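Local coordinates for venom allergen-like (VAL) 4 protein (Schistosoma mansoni, PDB 4P27) that probably binds lipids as a venom allergen-like member of the SCP/TAPS (CAP) family that lacks the prototypical CAP motifs, at residues Arg9-Phe14 / Ile136-Ala141. Sequence-based numbering, arbitrary orientation.
Sequences RAIYNF and IVCNYA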
ATOM      1  N   ARG A   9      -3.591  12.891  -3.738  1.00 31.02           N
ATOM      2  CA  ARG A   9      -4.176  13.210  -2.467  1.00 30.90           C
ATOM      3  C   ARG A   9      -5.205  12.149  -2.060  1.00 31.10           C
ATOM      4  O   ARG A   9      -5.221  11.670  -0.943  1.00 33.84           O
ATOM      5  CB  ARG A   9      -4.774  14.645  -2.418  1.00 37.68           C
ATOM      6  CG  ARG A   9      -5.627  14.921  -1.159  1.00 36.20           C
ATOM      7  CD  ARG A   9      -4.805  15.087   0.127  1.00 43.83           C
ATOM      8  NE  ARG A   9      -3.712  16.053  -0.087  1.00 55.87           N
ATOM      9  CZ  ARG A   9      -2.689  16.323   0.739  1.00 53.54           C
ATOM     10  NH1 ARG A   9      -2.554  15.692   1.894  1.00 49.97           N
ATOM     11  NH2 ARG A   9      -1.769  17.218   0.365  1.00 50.79           N
ATOM     12  N   ALA A  10      -6.046  11.750  -3.002  1.00 29.98           N
ATOM     13  CA  ALA A  10      -6.969  10.703  -2.761  1.00 32.78           C
ATOM     14  C   ALA A  10      -6.246   9.365  -2.320  1.00 28.88           C
ATOM     15  O   ALA A  10      -6.746   8.645  -1.435  1.00 29.67           O
ATOM     16  CB  ALA A  10      -7.773  10.493  -4.062  1.00 34.80           C
ATOM     17  N   ILE A  11      -5.126   9.016  -2.980  1.00 30.53           N
ATOM     18  CA  ILE A  11      -4.479   7.725  -2.695  1.00 26.12           C
ATOM     19  C   ILE A  11      -3.903   7.865  -1.248  1.00 26.53           C
ATOM     20  O   ILE A  11      -4.066   7.017  -0.461  1.00 26.12           O
ATOM     21  CB  ILE A  11      -3.375   7.468  -3.695  1.00 26.20           C
ATOM     22  CG1 ILE A  11      -4.001   7.075  -5.054  1.00 23.34           C
ATOM     23  CG2 ILE A  11      -2.411   6.349  -3.169  1.00 23.82           C
ATOM     24  CD1 ILE A  11      -3.014   7.244  -6.207  1.00 27.27           C
ATOM     25  N   TYR A  12      -3.278   8.989  -0.929  1.00 26.66           N
ATOM     26  CA  TYR A  12      -2.719   9.274   0.413  1.00 29.09           C
ATOM     27  C   TYR A  12      -3.759   9.190   1.506  1.00 33.89           C
ATOM     28  O   TYR A  12      -3.582   8.448   2.527  1.00 31.47           O
ATOM     29  CB  TYR A  12      -2.040  10.672   0.395  1.00 31.06           C
ATOM     30  CG  TYR A  12      -1.214  11.011   1.620  1.00 33.21           C
ATOM     31  CD1 TYR A  12      -0.529   9.986   2.362  1.00 29.14           C
ATOM     32  CD2 TYR A  12      -1.093  12.330   2.047  1.00 34.28           C
ATOM     33  CE1 TYR A  12       0.255  10.308   3.456  1.00 33.07           C
ATOM     34  CE2 TYR A  12      -0.328  12.675   3.205  1.00 32.16           C
ATOM     35  CZ  TYR A  12       0.330  11.658   3.899  1.00 38.34           C
ATOM     36  OH  TYR A  12       1.087  11.957   5.017  1.00 35.61           O
ATOM     37  N   ASN A  13      -4.910   9.839   1.280  1.00 30.70           N
ATOM     38  CA  ASN A  13      -5.959   9.784   2.328  1.00 30.10           C
ATOM     39  C   ASN A  13      -6.578   8.395   2.476  1.00 27.90           C
ATOM     40  O   ASN A  13      -7.052   8.015   3.543  1.00 28.79           O
ATOM     41  CB  ASN A  13      -7.119  10.755   1.999  1.00 30.45           C
ATOM     42  CG  ASN A  13      -6.739  12.248   2.135  1.00 33.46           C
ATOM     43  OD1 ASN A  13      -7.356  13.079   1.465  1.00 37.27           O
ATOM     44  ND2 ASN A  13      -5.714  12.576   2.899  1.00 31.17           N
ATOM     45  N   PHE A  14      -6.736   7.692   1.375  1.00 25.45           N
ATOM     46  CA  PHE A  14      -7.298   6.344   1.450  1.00 26.10           C
ATOM     47  C   PHE A  14      -6.335   5.472   2.329  1.00 23.85           C
ATOM     48  O   PHE A  14      -6.787   4.727   3.179  1.00 26.67           O
ATOM     49  CB  PHE A  14      -7.399   5.751   0.021  1.00 25.11           C
ATOM     50  CG  PHE A  14      -8.145   4.437  -0.005  1.00 29.18           C
ATOM     51  CD1 PHE A  14      -7.481   3.226   0.283  1.00 31.17           C
ATOM     52  CD2 PHE A  14      -9.492   4.383  -0.323  1.00 31.70           C
ATOM     53  CE1 PHE A  14      -8.170   2.041   0.309  1.00 29.28           C
ATOM     54  CE2 PHE A  14     -10.199   3.165  -0.347  1.00 32.16           C
ATOM     55  CZ  PHE A  14      -9.542   1.998  -0.022  1.00 36.10           C
ATOM     56  N   ILE A 136      -1.209   2.527 -11.817  1.00 31.95           N
ATOM     57  CA  ILE A 136      -0.894   3.157 -10.518  1.00 28.89           C
ATOM     58  C   ILE A 136       0.248   2.399  -9.770  1.00 35.11           C
ATOM     59  O   ILE A 136       0.198   1.150  -9.686  1.00 28.65           O
ATOM     60  CB  ILE A 136      -2.130   3.119  -9.667  1.00 27.76           C
ATOM     61  CG1 ILE A 136      -3.283   3.780 -10.451  1.00 24.47           C
ATOM     62  CG2 ILE A 136      -1.866   3.769  -8.295  1.00 25.76           C
ATOM     63  CD1 ILE A 136      -4.630   3.292  -9.973  1.00 24.42           C
ATOM     64  N   VAL A 137       1.292   3.147  -9.353  1.00 26.18           N
ATOM     65  CA  VAL A 137       2.472   2.631  -8.653  1.00 24.68           C
ATOM     66  C   VAL A 137       2.469   3.365  -7.318  1.00 28.37           C
ATOM     67  O   VAL A 137       2.465   4.587  -7.347  1.00 26.89           O
ATOM     68  CB  VAL A 137       3.756   2.954  -9.397  1.00 22.73           C
ATOM     69  CG1 VAL A 137       5.020   2.423  -8.670  1.00 24.13           C
ATOM     70  CG2 VAL A 137       3.664   2.385 -10.836  1.00 23.33           C
ATOM     71  N   CYS A 138       2.399   2.638  -6.181  1.00 25.90           N
ATOM     72  CA  CYS A 138       2.732   3.212  -4.834  1.00 26.61           C
ATOM     73  C   CYS A 138       3.989   2.578  -4.355  1.00 25.40           C
ATOM     74  O   CYS A 138       4.114   1.334  -4.447  1.00 25.49           O
ATOM     75  CB  CYS A 138       1.649   2.954  -3.792  1.00 24.76           C
ATOM     76  SG  CYS A 138       0.215   4.044  -3.988  1.00 32.37           S
ATOM     77  N   ASN A 139       4.915   3.440  -3.932  1.00 25.31           N
ATOM     78  CA  ASN A 139       6.161   3.048  -3.272  1.00 24.90           C
ATOM     79  C   ASN A 139       6.052   3.348  -1.812  1.00 27.38           C
ATOM     80  O   ASN A 139       5.431   4.351  -1.411  1.00 25.29           O
ATOM     81  CB  ASN A 139       7.406   3.713  -3.835  1.00 23.53           C
ATOM     82  CG  ASN A 139       7.703   3.252  -5.227  1.00 25.01           C
ATOM     83  OD1 ASN A 139       7.510   2.089  -5.517  1.00 24.69           O
ATOM     84  ND2 ASN A 139       8.148   4.185  -6.133  1.00 22.14           N
ATOM     85  N   TYR A 140       6.629   2.443  -1.013  1.00 25.04           N
ATOM     86  CA  TYR A 140       6.536   2.506   0.442  1.00 23.51           C
ATOM     87  C   TYR A 140       8.002   2.276   1.011  1.00 26.79           C
ATOM     88  O   TYR A 140       8.737   1.471   0.496  1.00 22.96           O
ATOM     89  CB  TYR A 140       5.682   1.380   0.963  1.00 23.01           C
ATOM     90  CG  TYR A 140       4.281   1.341   0.383  1.00 26.15           C
ATOM     91  CD1 TYR A 140       4.019   0.676  -0.852  1.00 24.49           C
ATOM     92  CD2 TYR A 140       3.192   1.996   1.053  1.00 27.69           C
ATOM     93  CE1 TYR A 140       2.724   0.629  -1.394  1.00 20.58           C
ATOM     94  CE2 TYR A 140       1.871   1.933   0.505  1.00 22.04           C
ATOM     95  CZ  TYR A 140       1.675   1.291  -0.727  1.00 22.29           C
ATOM     96  OH  TYR A 140       0.419   1.221  -1.282  1.00 25.50           O
ATOM     97  N   ALA A 141       8.366   2.990   2.080  1.00 26.72           N
ATOM     98  CA  ALA A 141       9.690   2.863   2.754  1.00 30.35           C
ATOM     99  C   ALA A 141       9.449   2.839   4.272  1.00 27.72           C
ATOM    100  O   ALA A 141       8.828   3.741   4.790  1.00 25.30           O
ATOM    101  CB  ALA A 141      10.555   4.078   2.410  1.00 31.66           C
TER
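Helix residues 9-14 pass over one face of strand residues 136-141, the backbones closest at I11 and C138, whose CA atoms are 8.8 Å apart, a spacing that side chains must bridge. I11 does so from the helix, and its two branches divide the work. With CG2 anti to the backbone N and CG1 beside it (chi1 -74°), the methyl CG2 of I11 meets the sulfur SG of C138 at 3.6 Å. The longer branch extends along the strand, where CD1 of I11 approaches CG2 of I136 more loosely, at 4.2 Å. A beta-branched isoleucine suits this place because it offers two apolar arms to two strand residues, and I136 answers with a branch methyl of its own. C138 is half of a disulfide with C125, so its sulfur is fixed and has no thiol proton to place in this buried apolar site; I11 also touches C125 and thus packs on both halves of the bridge. I136 and C138, two apart, share one face of the strand, whereas V137 faces helix 43-54 on the other. The sheet therefore lies between helices, as in the alpha-beta-alpha sandwich of CAP proteins: C125 ties strand 133-141 to its antiparallel neighbour 122-130, strand 75-81 pairs along the other edge, and helix 84-93 packs beside helix 6-22, touching A10, F14 and I136.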